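Local coordinates for protein ATP-dependent Clp protease proteolytic subunit (Plasmodium falciparum, PDB 4GM2) that forms a heptameric ring as the inactive subunit of the apicoplast Clp protease complex and probably does not cleave peptide bonds itself, at residues A[29-34]-A[43-48]; A[37-42]-A[76-81]; A[62-67]-A[100-105]; A[68-73]-A[108-113]. All blocks are in the same frame, centred on the assembly; numbering follows the deposited sequence.

Contact 1. Residues A[29-34]-A[43-48]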
loop_
_atom_site.group_PDB
_atom_site.type_symbol
_atom_site.label_atom_id
_atom_site.label_comp_id
_atom_site.label_asym_id
_atom_site.label_seq_id
_atom_site.Cartn_x
_atom_site.Cartn_y
_atom_site.Cartn_z
ATOM N N ARG A 29 -7.983 25.463 -0.421
ATOM C CA ARG A 29 -7.730 26.044 0.906
ATOM C C ARG A 29 -8.782 25.624 1.948
ATOM O O ARG A 29 -9.191 26.415 2.807
ATOM C CB ARG A 29 -7.583 27.569 0.829
ATOM C CG ARG A 29 -6.368 28.024 0.045
ATOM C CD ARG A 29 -6.258 29.541 -0.026
ATOM N NE ARG A 29 -5.681 30.147 1.179
ATOM C CZ ARG A 29 -4.392 30.089 1.519
ATOM N NH1 ARG A 29 -3.519 29.430 0.765
ATOM N NH2 ARG A 29 -3.974 30.679 2.631
ATOM N N ILE A 30 -9.208 24.368 1.867
ATOM C CA ILE A 30 -10.145 23.813 2.841
ATOM C C ILE A 30 -9.448 22.825 3.777
ATOM O O ILE A 30 -8.740 21.918 3.338
ATOM C CB ILE A 30 -11.355 23.131 2.151
ATOM C CG1 ILE A 30 -12.129 24.142 1.299
ATOM C CG2 ILE A 30 -12.275 22.489 3.183
ATOM C CD1 ILE A 30 -13.161 23.522 0.383
ATOM N N ILE A 31 -9.639 23.026 5.072
ATOM C CA ILE A 31 -9.280 22.025 6.074
ATOM C C ILE A 31 -10.593 21.516 6.655
ATOM O O ILE A 31 -11.393 22.299 7.193
ATOM C CB ILE A 31 -8.390 22.612 7.192
ATOM C CG1 ILE A 31 -7.043 23.053 6.628
ATOM C CG2 ILE A 31 -8.168 21.589 8.294
ATOM C CD1 ILE A 31 -6.322 24.059 7.493
ATOM N N PHE A 32 -10.828 20.214 6.526
ATOM C CA PHE A 32 -12.072 19.625 7.011
ATOM C C PHE A 32 -11.828 18.709 8.209
ATOM O O PHE A 32 -11.451 17.551 8.042
ATOM C CB PHE A 32 -12.793 18.891 5.865
ATOM C CG PHE A 32 -14.122 18.276 6.247
ATOM C CD1 PHE A 32 -14.839 18.718 7.363
ATOM C CD2 PHE A 32 -14.675 17.270 5.457
ATOM C CE1 PHE A 32 -16.061 18.149 7.695
ATOM C CE2 PHE A 32 -15.898 16.699 5.784
ATOM C CZ PHE A 32 -16.594 17.141 6.903
ATOM N N LEU A 33 -12.030 19.238 9.416
ATOM C CA LEU A 33 -11.984 18.407 10.619
ATOM C C LEU A 33 -13.301 17.660 10.723
ATOM O O LEU A 33 -14.346 18.272 10.945
ATOM C CB LEU A 33 -11.734 19.246 11.876
ATOM C CG LEU A 33 -11.907 18.561 13.246
ATOM C CD1 LEU A 33 -10.988 17.359 13.409
ATOM C CD2 LEU A 33 -11.696 19.545 14.388
ATOM N N SER A 34 -13.245 16.342 10.547
ATOM C CA SER A 34 -14.454 15.519 10.486
ATOM C C SER A 34 -14.358 14.281 11.363
ATOM O O SER A 34 -14.952 13.248 11.056
ATOM C CB SER A 34 -14.727 15.100 9.046
ATOM O OG SER A 34 -13.613 14.409 8.516
ATOM N N GLU A 43 -1.870 17.546 14.566
ATOM C CA GLU A 43 -0.641 17.697 13.800
ATOM C C GLU A 43 -0.942 18.030 12.336
ATOM O O GLU A 43 -0.275 18.873 11.740
ATOM C CB GLU A 43 0.186 16.422 13.903
ATOM C CG GLU A 43 1.322 16.317 12.905
ATOM C CD GLU A 43 1.826 14.898 12.785
ATOM O OE1 GLU A 43 2.476 14.409 13.742
ATOM O OE2 GLU A 43 1.560 14.270 11.735
ATOM N N GLN A 44 -1.953 17.371 11.775
ATOM C CA GLN A 44 -2.365 17.591 10.390
ATOM C C GLN A 44 -2.974 18.972 10.158
ATOM O O GLN A 44 -2.725 19.591 9.123
ATOM C CB GLN A 44 -3.351 16.517 9.948
ATOM C CG GLN A 44 -2.707 15.194 9.586
ATOM C CD GLN A 44 -3.727 14.093 9.365
ATOM O OE1 GLN A 44 -4.906 14.359 9.104
ATOM N NE2 GLN A 44 -3.280 12.848 9.469
ATOM N N ILE A 45 -3.778 19.440 11.112
ATOM C CA ILE A 45 -4.373 20.773 11.048
ATOM C C ILE A 45 -3.283 21.846 11.031
ATOM O O ILE A 45 -3.293 22.733 10.174
ATOM C CB ILE A 45 -5.357 21.011 12.211
ATOM C CG1 ILE A 45 -6.562 20.072 12.081
ATOM C CG2 ILE A 45 -5.817 22.465 12.249
ATOM C CD1 ILE A 45 -7.382 19.921 13.349
ATOM N N ILE A 46 -2.340 21.754 11.965
ATOM C CA ILE A 46 -1.222 22.693 12.020
ATOM C C ILE A 46 -0.387 22.626 10.737
ATOM O O ILE A 46 -0.027 23.661 10.173
ATOM C CB ILE A 46 -0.350 22.478 13.278
ATOM C CG1 ILE A 46 -1.141 22.862 14.534
ATOM C CG2 ILE A 46 0.932 23.297 13.202
ATOM C CD1 ILE A 46 -0.556 22.342 15.833
ATOM N N SER A 47 -0.103 21.412 10.269
ATOM C CA SER A 47 0.667 21.231 9.041
ATOM C C SER A 47 -0.012 21.880 7.838
ATOM O O SER A 47 0.645 22.545 7.040
ATOM C CB SER A 47 0.919 19.751 8.767
ATOM O OG SER A 47 1.824 19.225 9.715
ATOM N N GLN A 48 -1.326 21.690 7.728
ATOM C CA GLN A 48 -2.102 22.249 6.634
ATOM C C GLN A 48 -2.217 23.767 6.728
ATOM O O GLN A 48 -2.164 24.461 5.705
ATOM C CB GLN A 48 -3.481 21.609 6.575
ATOM C CG GLN A 48 -3.487 20.224 5.949
ATOM C CD GLN A 48 -4.789 19.495 6.192
ATOM O OE1 GLN A 48 -5.843 19.898 5.701
ATOM N NE2 GLN A 48 -4.725 18.421 6.959
HETATM O O HOH W 1 -8.856 18.615 5.311
#

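Contact 2. Residues A[37-42]-A[76-81]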
loop_
_atom_site.group_PDB
_atom_site.type_symbol
_atom_site.label_atom_id
_atom_site.label_comp_id
_atom_site.label_asym_id
_atom_site.label_seq_id
_atom_site.Cartn_x
_atom_site.Cartn_y
_atom_site.Cartn_z
ATOM N N ILE A 37 -10.421 14.848 17.572
ATOM C CA ILE A 37 -9.078 15.396 17.375
ATOM C C ILE A 37 -8.026 14.508 18.051
ATOM O O ILE A 37 -7.565 14.798 19.160
ATOM C CB ILE A 37 -8.962 16.874 17.835
ATOM C CG1 ILE A 37 -10.190 17.676 17.388
ATOM C CG2 ILE A 37 -7.676 17.507 17.301
ATOM C CD1 ILE A 37 -10.197 19.112 17.862
ATOM N N TYR A 38 -7.673 13.417 17.370
ATOM C CA TYR A 38 -6.579 12.533 17.784
ATOM C C TYR A 38 -5.242 13.274 17.695
ATOM O O TYR A 38 -5.143 14.276 16.983
ATOM C CB TYR A 38 -6.512 11.301 16.877
ATOM C CG TYR A 38 -7.781 10.485 16.800
ATOM C CD1 TYR A 38 -8.649 10.616 15.717
ATOM C CD2 TYR A 38 -8.105 9.563 17.798
ATOM C CE1 TYR A 38 -9.811 9.868 15.636
ATOM C CE2 TYR A 38 -9.264 8.807 17.725
ATOM C CZ TYR A 38 -10.112 8.967 16.645
ATOM O OH TYR A 38 -11.263 8.222 16.566
ATOM N N PRO A 39 -4.203 12.778 18.403
ATOM C CA PRO A 39 -2.868 13.391 18.334
ATOM C C PRO A 39 -2.399 13.717 16.911
ATOM O O PRO A 39 -1.846 14.796 16.685
ATOM C CB PRO A 39 -1.965 12.329 18.964
ATOM C CG PRO A 39 -2.849 11.637 19.948
ATOM C CD PRO A 39 -4.257 11.702 19.413
ATOM N N HIS A 40 -2.637 12.809 15.966
ATOM C CA HIS A 40 -2.205 13.004 14.580
ATOM C C HIS A 40 -3.057 13.982 13.812
ATOM O O HIS A 40 -2.602 14.556 12.817
ATOM C CB HIS A 40 -2.131 11.673 13.840
ATOM C CG HIS A 40 -3.467 11.007 13.647
ATOM N ND1 HIS A 40 -4.223 11.207 12.553
ATOM C CD2 HIS A 40 -4.171 10.113 14.454
ATOM C CE1 HIS A 40 -5.355 10.483 12.649
ATOM N NE2 HIS A 40 -5.322 9.815 13.815
ATOM N N ILE A 41 -4.298 14.174 14.257
ATOM C CA ILE A 41 -5.220 15.111 13.611
ATOM C C ILE A 41 -4.789 16.553 13.860
ATOM O O ILE A 41 -4.750 17.361 12.930
ATOM C CB ILE A 41 -6.688 14.881 14.056
ATOM C CG1 ILE A 41 -7.239 13.565 13.477
ATOM C CG2 ILE A 41 -7.573 16.071 13.701
ATOM C CD1 ILE A 41 -7.296 13.482 11.963
ATOM N N SER A 42 -4.449 16.866 15.111
ATOM C CA SER A 42 -4.014 18.217 15.472
ATOM C C SER A 42 -2.695 18.564 14.787
ATOM O O SER A 42 -2.446 19.720 14.446
ATOM C CB SER A 42 -3.925 18.393 16.994
ATOM O OG SER A 42 -3.092 17.419 17.597
ATOM N N ILE A 76 -11.501 9.297 26.342
ATOM C CA ILE A 76 -10.619 10.360 25.890
ATOM C C ILE A 76 -9.629 9.776 24.887
ATOM O O ILE A 76 -8.894 8.834 25.195
ATOM C CB ILE A 76 -9.919 11.059 27.078
ATOM C CG1 ILE A 76 -10.859 12.100 27.687
ATOM C CG2 ILE A 76 -8.627 11.740 26.645
ATOM C CD1 ILE A 76 -10.476 12.548 29.081
ATOM N N ILE A 77 -9.639 10.334 23.678
ATOM C CA ILE A 77 -8.801 9.844 22.582
ATOM C C ILE A 77 -7.544 10.690 22.385
ATOM O O ILE A 77 -6.701 10.381 21.539
ATOM C CB ILE A 77 -9.591 9.713 21.254
ATOM C CG1 ILE A 77 -10.443 10.960 20.969
ATOM C CG2 ILE A 77 -10.472 8.473 21.289
ATOM C CD1 ILE A 77 -9.683 12.140 20.390
ATOM N N ASN A 78 -7.433 11.758 23.169
ATOM C CA ASN A 78 -6.265 12.624 23.144
ATOM C C ASN A 78 -5.982 13.153 24.540
ATOM O O ASN A 78 -6.745 13.964 25.081
ATOM C CB ASN A 78 -6.468 13.783 22.157
ATOM C CG ASN A 78 -5.171 14.501 21.812
ATOM O OD1 ASN A 78 -4.174 14.401 22.529
ATOM N ND2 ASN A 78 -5.183 15.234 20.700
ATOM N N LEU A 79 -4.882 12.688 25.125
ATOM C CA LEU A 79 -4.509 13.104 26.475
ATOM C C LEU A 79 -4.033 14.557 26.495
ATOM O O LEU A 79 -4.051 15.208 27.536
ATOM C CB LEU A 79 -3.447 12.167 27.069
ATOM C CG LEU A 79 -3.775 10.676 27.240
ATOM C CD1 LEU A 79 -2.543 9.912 27.688
ATOM C CD2 LEU A 79 -4.912 10.451 28.220
ATOM N N ASN A 80 -3.636 15.063 25.331
ATOM C CA ASN A 80 -3.107 16.419 25.206
ATOM C C ASN A 80 -3.982 17.322 24.336
ATOM O O ASN A 80 -3.501 18.293 23.741
ATOM C CB ASN A 80 -1.671 16.357 24.691
ATOM C CG ASN A 80 -0.768 15.558 25.610
ATOM O OD1 ASN A 80 -0.525 15.952 26.750
ATOM N ND2 ASN A 80 -0.280 14.420 25.126
ATOM N N GLY A 81 -5.273 16.993 24.295
ATOM C CA GLY A 81 -6.264 17.707 23.495
ATOM C C GLY A 81 -6.296 19.209 23.705
ATOM O O GLY A 81 -6.247 19.969 22.741
#

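Contact 3. Residues A[62-67]-A[100-105]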
loop_
_atom_site.group_PDB
_atom_site.type_symbol
_atom_site.label_atom_id
_atom_site.label_comp_id
_atom_site.label_asym_id
_atom_site.label_seq_id
_atom_site.Cartn_x
_atom_site.Cartn_y
_atom_site.Cartn_z
ATOM N N HIS A 62 -10.485 27.975 4.935
ATOM C CA HIS A 62 -11.814 27.540 5.337
ATOM C C HIS A 62 -11.755 26.297 6.171
ATOM O O HIS A 62 -11.579 25.187 5.654
ATOM C CB HIS A 62 -12.695 27.340 4.112
ATOM C CG HIS A 62 -12.815 28.573 3.251
ATOM N ND1 HIS A 62 -13.741 29.524 3.471
ATOM C CD2 HIS A 62 -12.070 28.996 2.152
ATOM C CE1 HIS A 62 -13.604 30.503 2.559
ATOM N NE2 HIS A 62 -12.580 30.180 1.753
ATOM N N LEU A 63 -11.897 26.481 7.479
ATOM C CA LEU A 63 -11.857 25.382 8.433
ATOM C C LEU A 63 -13.257 24.858 8.727
ATOM O O LEU A 63 -14.014 25.468 9.481
ATOM C CB LEU A 63 -11.168 25.823 9.729
ATOM C CG LEU A 63 -11.048 24.814 10.874
ATOM C CD1 LEU A 63 -10.350 23.542 10.428
ATOM C CD2 LEU A 63 -10.315 25.441 12.047
ATOM N N TYR A 64 -13.595 23.727 8.120
ATOM C CA TYR A 64 -14.880 23.084 8.360
ATOM C C TYR A 64 -14.761 22.116 9.529
ATOM O O TYR A 64 -13.816 21.322 9.596
ATOM C CB TYR A 64 -15.367 22.358 7.102
ATOM C CG TYR A 64 -15.854 23.280 6.010
ATOM C CD1 TYR A 64 -14.958 23.890 5.127
ATOM C CD2 TYR A 64 -17.210 23.540 5.852
ATOM C CE1 TYR A 64 -15.405 24.737 4.124
ATOM C CE2 TYR A 64 -17.667 24.386 4.854
ATOM C CZ TYR A 64 -16.762 24.980 3.993
ATOM O OH TYR A 64 -17.220 25.814 3.003
ATOM N N ILE A 65 -15.719 22.183 10.447
ATOM C CA ILE A 65 -15.649 21.399 11.676
ATOM C C ILE A 65 -16.883 20.542 11.894
ATOM O O ILE A 65 -18.007 21.042 11.907
ATOM C CB ILE A 65 -15.401 22.295 12.911
ATOM C CG1 ILE A 65 -14.028 22.973 12.807
ATOM C CG2 ILE A 65 -15.487 21.478 14.191
ATOM C CD1 ILE A 65 -13.818 24.110 13.781
ATOM N N ASN A 66 -16.654 19.241 12.044
ATOM C CA ASN A 66 -17.677 18.299 12.482
ATOM C C ASN A 66 -17.009 17.286 13.404
ATOM O O ASN A 66 -16.592 16.213 12.968
ATOM C CB ASN A 66 -18.335 17.613 11.285
ATOM C CG ASN A 66 -19.565 16.809 11.670
ATOM O OD1 ASN A 66 -20.162 17.024 12.722
ATOM N ND2 ASN A 66 -19.951 15.878 10.808
ATOM N N SER A 67 -16.899 17.645 14.680
ATOM C CA SER A 67 -16.059 16.908 15.624
ATOM C C SER A 67 -16.645 16.841 17.029
ATOM O O SER A 67 -17.356 17.751 17.462
ATOM C CB SER A 67 -14.675 17.553 15.689
ATOM O OG SER A 67 -13.835 16.876 16.604
ATOM N N TYR A 100 -11.743 31.150 8.346
ATOM C CA TYR A 100 -13.175 31.122 8.603
ATOM C C TYR A 100 -13.517 29.735 9.113
ATOM O O TYR A 100 -12.985 28.749 8.609
ATOM C CB TYR A 100 -13.973 31.406 7.322
ATOM C CG TYR A 100 -13.603 32.669 6.559
ATOM C CD1 TYR A 100 -12.879 33.706 7.163
ATOM C CD2 TYR A 100 -14.018 32.842 5.235
ATOM C CE1 TYR A 100 -12.557 34.859 6.463
ATOM C CE2 TYR A 100 -13.702 33.992 4.527
ATOM C CZ TYR A 100 -12.973 34.999 5.143
ATOM O OH TYR A 100 -12.658 36.145 4.440
ATOM N N THR A 101 -14.395 29.651 10.109
ATOM C CA THR A 101 -14.841 28.353 10.623
ATOM C C THR A 101 -16.299 28.072 10.256
ATOM O O THR A 101 -17.135 28.983 10.251
ATOM C CB THR A 101 -14.639 28.219 12.148
ATOM O OG1 THR A 101 -15.235 29.335 12.817
ATOM C CG2 THR A 101 -13.162 28.165 12.496
ATOM N N TYR A 102 -16.588 26.812 9.931
ATOM C CA TYR A 102 -17.941 26.373 9.584
ATOM C C TYR A 102 -18.267 25.102 10.352
ATOM O O TYR A 102 -17.597 24.087 10.168
ATOM C CB TYR A 102 -18.047 26.073 8.087
ATOM C CG TYR A 102 -17.526 27.153 7.162
ATOM C CD1 TYR A 102 -16.152 27.330 6.964
ATOM C CD2 TYR A 102 -18.405 27.976 6.460
ATOM C CE1 TYR A 102 -15.674 28.311 6.116
ATOM C CE2 TYR A 102 -17.934 28.959 5.604
ATOM C CZ TYR A 102 -16.570 29.120 5.438
ATOM O OH TYR A 102 -16.097 30.092 4.594
ATOM N N CYS A 103 -19.280 25.143 11.217
ATOM C CA CYS A 103 -19.688 23.929 11.919
ATOM C C CYS A 103 -20.716 23.165 11.104
ATOM O O CYS A 103 -21.798 23.677 10.812
ATOM C CB CYS A 103 -20.217 24.210 13.324
ATOM S SG CYS A 103 -20.582 22.693 14.253
ATOM N N LEU A 104 -20.362 21.932 10.749
ATOM C CA LEU A 104 -21.167 21.103 9.859
ATOM C C LEU A 104 -22.059 20.084 10.573
ATOM O O LEU A 104 -22.726 19.280 9.919
ATOM C CB LEU A 104 -20.257 20.394 8.850
ATOM C CG LEU A 104 -20.158 20.940 7.422
ATOM C CD1 LEU A 104 -20.143 22.461 7.358
ATOM C CD2 LEU A 104 -18.931 20.358 6.749
ATOM N N GLY A 105 -22.077 20.124 11.903
ATOM C CA GLY A 105 -22.871 19.187 12.693
ATOM C C GLY A 105 -22.592 19.286 14.177
ATOM O O GLY A 105 -23.458 19.689 14.951
#

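Contact 4. Residues A[68-73]-A[108-113]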
loop_
_atom_site.group_PDB
_atom_site.type_symbol
_atom_site.label_atom_id
_atom_site.label_comp_id
_atom_site.label_asym_id
_atom_site.label_seq_id
_atom_site.Cartn_x
_atom_site.Cartn_y
_atom_site.Cartn_z
ATOM N N THR A 68 -16.320 15.759 17.736
ATOM C CA THR A 68 -16.704 15.583 19.140
ATOM C C THR A 68 -15.539 15.925 20.078
ATOM O O THR A 68 -15.556 15.588 21.268
ATOM C CB THR A 68 -17.239 14.161 19.421
ATOM O OG1 THR A 68 -16.267 13.182 19.027
ATOM C CG2 THR A 68 -18.536 13.917 18.657
ATOM N N GLY A 69 -14.533 16.605 19.529
ATOM C CA GLY A 69 -13.399 17.089 20.309
ATOM C C GLY A 69 -12.405 16.004 20.660
ATOM O O GLY A 69 -11.990 15.234 19.796
ATOM N N ASP A 70 -12.031 15.945 21.936
ATOM C CA ASP A 70 -11.057 14.964 22.423
ATOM C C ASP A 70 -11.694 13.717 23.034
ATOM O O ASP A 70 -10.990 12.860 23.565
ATOM C CB ASP A 70 -10.087 15.604 23.423
ATOM C CG ASP A 70 -10.773 16.084 24.694
ATOM O OD1 ASP A 70 -11.997 16.340 24.670
ATOM O OD2 ASP A 70 -10.074 16.213 25.722
ATOM N N ILE A 71 -13.020 13.625 22.972
ATOM C CA ILE A 71 -13.720 12.419 23.430
ATOM C C ILE A 71 -14.370 11.658 22.274
ATOM O O ILE A 71 -14.759 12.243 21.257
ATOM C CB ILE A 71 -14.745 12.687 24.575
ATOM C CG1 ILE A 71 -15.846 13.668 24.148
ATOM C CG2 ILE A 71 -14.042 13.176 25.834
ATOM C CD1 ILE A 71 -17.140 13.005 23.721
ATOM N N ASP A 72 -14.465 10.345 22.443
ATOM C CA ASP A 72 -15.090 9.479 21.458
ATOM C C ASP A 72 -15.615 8.225 22.147
ATOM O O ASP A 72 -14.833 7.366 22.563
ATOM C CB ASP A 72 -14.095 9.123 20.351
ATOM C CG ASP A 72 -14.711 8.260 19.277
ATOM O OD1 ASP A 72 -15.896 8.474 18.948
ATOM O OD2 ASP A 72 -14.012 7.363 18.765
ATOM N N ASN A 73 -16.940 8.132 22.257
ATOM C CA ASN A 73 -17.607 7.090 23.043
ATOM C C ASN A 73 -17.102 7.049 24.481
ATOM O O ASN A 73 -16.487 6.070 24.905
ATOM C CB ASN A 73 -17.480 5.712 22.379
ATOM C CG ASN A 73 -18.432 5.535 21.216
ATOM O OD1 ASN A 73 -18.455 6.341 20.284
ATOM N ND2 ASN A 73 -19.226 4.470 21.262
ATOM N N TYR A 108 -17.872 19.896 19.733
ATOM C CA TYR A 108 -17.909 19.661 21.171
ATOM C C TYR A 108 -16.538 19.835 21.815
ATOM O O TYR A 108 -15.516 19.489 21.224
ATOM C CB TYR A 108 -18.443 18.260 21.475
ATOM C CG TYR A 108 -19.849 17.974 20.983
ATOM C CD1 TYR A 108 -20.761 19.005 20.741
ATOM C CD2 TYR A 108 -20.280 16.662 20.796
ATOM C CE1 TYR A 108 -22.049 18.737 20.305
ATOM C CE2 TYR A 108 -21.567 16.385 20.360
ATOM C CZ TYR A 108 -22.447 17.424 20.118
ATOM O OH TYR A 108 -23.722 17.149 19.683
ATOM N N GLY A 109 -16.530 20.380 23.029
ATOM C CA GLY A 109 -15.310 20.530 23.811
ATOM C C GLY A 109 -14.256 21.374 23.130
ATOM O O GLY A 109 -14.475 22.555 22.848
ATOM N N ILE A 110 -13.107 20.764 22.860
ATOM C CA ILE A 110 -11.990 21.487 22.258
ATOM C C ILE A 110 -12.291 21.874 20.809
ATOM O O ILE A 110 -11.708 22.824 20.278
ATOM C CB ILE A 110 -10.651 20.722 22.389
ATOM C CG1 ILE A 110 -10.715 19.356 21.689
ATOM C CG2 ILE A 110 -10.277 20.569 23.859
ATOM C CD1 ILE A 110 -9.367 18.694 21.483
ATOM N N ALA A 111 -13.216 21.148 20.184
ATOM C CA ALA A 111 -13.670 21.483 18.840
ATOM C C ALA A 111 -14.533 22.746 18.850
ATOM O O ALA A 111 -14.565 23.488 17.866
ATOM C CB ALA A 111 -14.420 20.317 18.218
ATOM N N CYS A 112 -15.222 22.986 19.966
ATOM C CA CYS A 112 -16.006 24.211 20.148
ATOM C C CYS A 112 -15.094 25.429 20.319
ATOM O O CYS A 112 -15.360 26.492 19.750
ATOM C CB CYS A 112 -16.950 24.080 21.342
ATOM S SG CYS A 112 -18.061 25.484 21.587
ATOM N N ILE A 113 -14.031 25.264 21.103
ATOM C CA ILE A 113 -12.995 26.287 21.260
ATOM C C ILE A 113 -12.421 26.647 19.890
ATOM O O ILE A 113 -12.293 27.828 19.537
ATOM C CB ILE A 113 -11.859 25.789 22.184
ATOM C CG1 ILE A 113 -12.383 25.577 23.606
ATOM C CG2 ILE A 113 -10.684 26.759 22.180
ATOM C CD1 ILE A 113 -11.499 24.699 24.464
#

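Contact 1. Residues A[29-34]-A[43-48]
The first strand and helix of a beta-alpha-beta unit, within the parallel sheet of the Clp protease fold, meet where Ile-31 of strand 30-33 packs against Ile-45 and Gln-48 of helix 39-55. The short axes run nearly antiparallel, at 171°, and come as close as 9.7 Å, as expected of a helix returning over the sheet toward its next strand, 61-67. Ile-31 contributes the largest single share. With its CG1 beside the backbone N (chi1 -65°), its ethyl branch and the Gln-48 side chain lie alongside, running contrary ways, which brings Ile-31 CG1 to 3.8 Å from Gln-48 CB and 3.5 Å from Gln-48 OE1. The apolar part is looser: Ile-31 CG2 lies 4.4 Å from Ile-45 CG1, and Leu-33 CD1 is equally far from Ile-45 CD1, so Ile-45 touches both strand residues by methyl and methylene groups at the limit of packing distance.

The opposite side of the strand, bearing Ile-30 and Phe-32, faces away from the helix; Phe-32 packs on Ser-47 of the third subunit. Reciprocally, Ile-46 and Ser-47 on the far side of helix 39-55 touch Phe-32 of the second subunit, which places the contact between two ring interfaces.

Polar linkage across the contact runs through one water. Gln-48, extended beyond CG (chi2 167°), presents OE1 to this water at 3.3 Å as acceptor, and the same water accepts from Phe-32 N at 2.8 Å.

Contact 2. Residues A[37-42]-A[76-81]
Tyr-38, the N-cap residue of helix 39-55, comes within 5.4 Å (CA to CA) of Asn-78, which opens the type I beta turn 78-81 leading into helix 81-94. The contact therefore joins the starts of two helices of the Clp protease fold, and Asn-78 forms an Asx turn at the junction.

The Asn-78 amide is held through both its ends. Chi1 of -165° puts CG opposite the backbone N and carries the amide across to the other segment. There ND2 donates to Ile-37 O at 2.9 Å with an N-H...O angle of 162°; the acceptor lies close to the amide plane, although the donor is tilted from the plane of the Ile-37 carbonyl. ND2 also bonds Asp-84 OD2 of helix 81-94. On the other side OD1 accepts Asn-80 N at 2.9 Å, from above the plane of its own carbonyl. Three partners thus fix the rotation of the amide.

The Pro-39 ring packs on this amide, with Pro-39 CD 3.8 Å from Asn-78 CG. Ile-77 fills the angle between Ile-37 and the Tyr-38 ring. Its CB approaches Tyr-38 CE2 obliquely at 3.7 Å, so the ring meets the branch point of the side chain. The other end of Ile-77 is turned to the backbone, with CD1 3.6 Å from Ile-37 O, the same oxygen that Asn-78 ND2 grips.

Contact 3. Residues A[62-67]-A[100-105]
With chi1 at -73° in Tyr-64 and -50° in Tyr-102, CG sits opposite the carbonyl carbon in each, and the rings lean over one another on the sheet face from which both residues, paired across the parallel strands, project. The result is an offset stack, centroids 4.3 Å apart and planes inclined by only 11°, with Tyr-102 CD1 above the centre of the Tyr-64 ring. Leu-104 CD1 closes on the edge of that ring, 3.5 Å from Tyr-64 CD2. The hydroxyl of Tyr-64 is hydrogen-bonded to Tyr-54 OH of the third subunit. His-62, on the same face, meets Tyr-102 at the rim: ND1 and Tyr-102 OH are hydrogen-bonded at 2.7 Å, and either could donate. Tyr-100 lies beside His-62, Tyr-100 CD2 near His-62 CE1, with the ring planes steeply inclined, and completes an aromatic cluster of four.

The backbones beneath are tied by four bonds: Leu-63 N to Tyr-100 O (2.8 Å), Tyr-102 N to Leu-63 O (2.9 Å), Ile-65 N to Tyr-102 O (2.7 Å) and Leu-104 N to Ile-65 O (2.8 Å). The opposite face is largely apolar: Leu-63 and Ile-65 touch Leu-114 of helix 110-116, and Thr-101 OG1 bonds Ala-115 O. Such register-matched strands, with helices packed against them, typify the central parallel sheet of the Clp protease fold.

Contact 4. Residues A[68-73]-A[108-113]
Gly-69 and Ile-110 mark the buried, close-packed part of this contact, where the loop after strand 61-67 presses on the start of helix 110-116. Gly-69 CA lies 3.3 Å from Tyr-108 O in a CA-H...O contact and 3.8 Å from Ile-110 CG1, while Ala-111 CB comes to 3.9 Å from Gly-69 N. The positive phi of 77° at Gly-69, part of the type II' turn 68-71, suits glycine. Ile-110 follows the turn onward: its CG1 lies between the backbone N and the carbonyl carbon (chi1 60°), and CD1 reaches Asp-70 CB at 3.7 Å. The carboxylate of Asp-70, itself buried, has its bond elsewhere, from OD2 to Tyr-137 OH.

The other side is nearer to solvent, with Thr-68 and Tyr-108 both partly exposed. Tyr-108 CB and CD2 lie along the Thr-68 backbone and methyl: Tyr-108 CB is 3.9 Å from Thr-68 O, and Tyr-108 CD2 meets Thr-68 CG2 obliquely at 3.9 Å. Thr-68 OG1 turns back to donate to Ile-71 O at 2.9 Å. Beyond that bond residues 72-73 lead away from the helix, and Asn-73 is exposed.

Gly-109, at the N-cap, probably corresponds to the position of the nucleophilic serine in active Clp proteases, consistent with an inactive subunit. Around the contact, Ile-110 also packs on Ile-82 and Val-85 of helix 81-94, Cys-112 touches strand 130-133, and Ile-113 faces helix 148-170, so the helix start is wedged between the glycine turn, two further helices and a strand.

How the contacts relate
Contacts 1, 3 and 4 are buried, whereas contact 2 is partly exposed. Contacts 1 and 3 share the parallel sheet: Leu-33 N and O probably bond Tyr-64 O and Asn-66 N. Contact 3 is dominated by backbone bonds and rings, contact 1 by Ile-31 packed on Gln-48 and Ile-45, with a water bridge. Contacts 1 and 2 both use helix 39-55, and Leu-33 CD1 packs on Ile-41 CG2. Contacts 2 and 4 are loop-to-helix-start junctions, one held by an amide, the other by close glycine packing; Gly-69 O and Asp-70 O probably accept from Ile-37 N and Ile-77 N. Ser-67 O probably accepts from Tyr-108 N, and Ser-67 CB packs on Ala-111 CB, so contact 4 follows from strand 61-67.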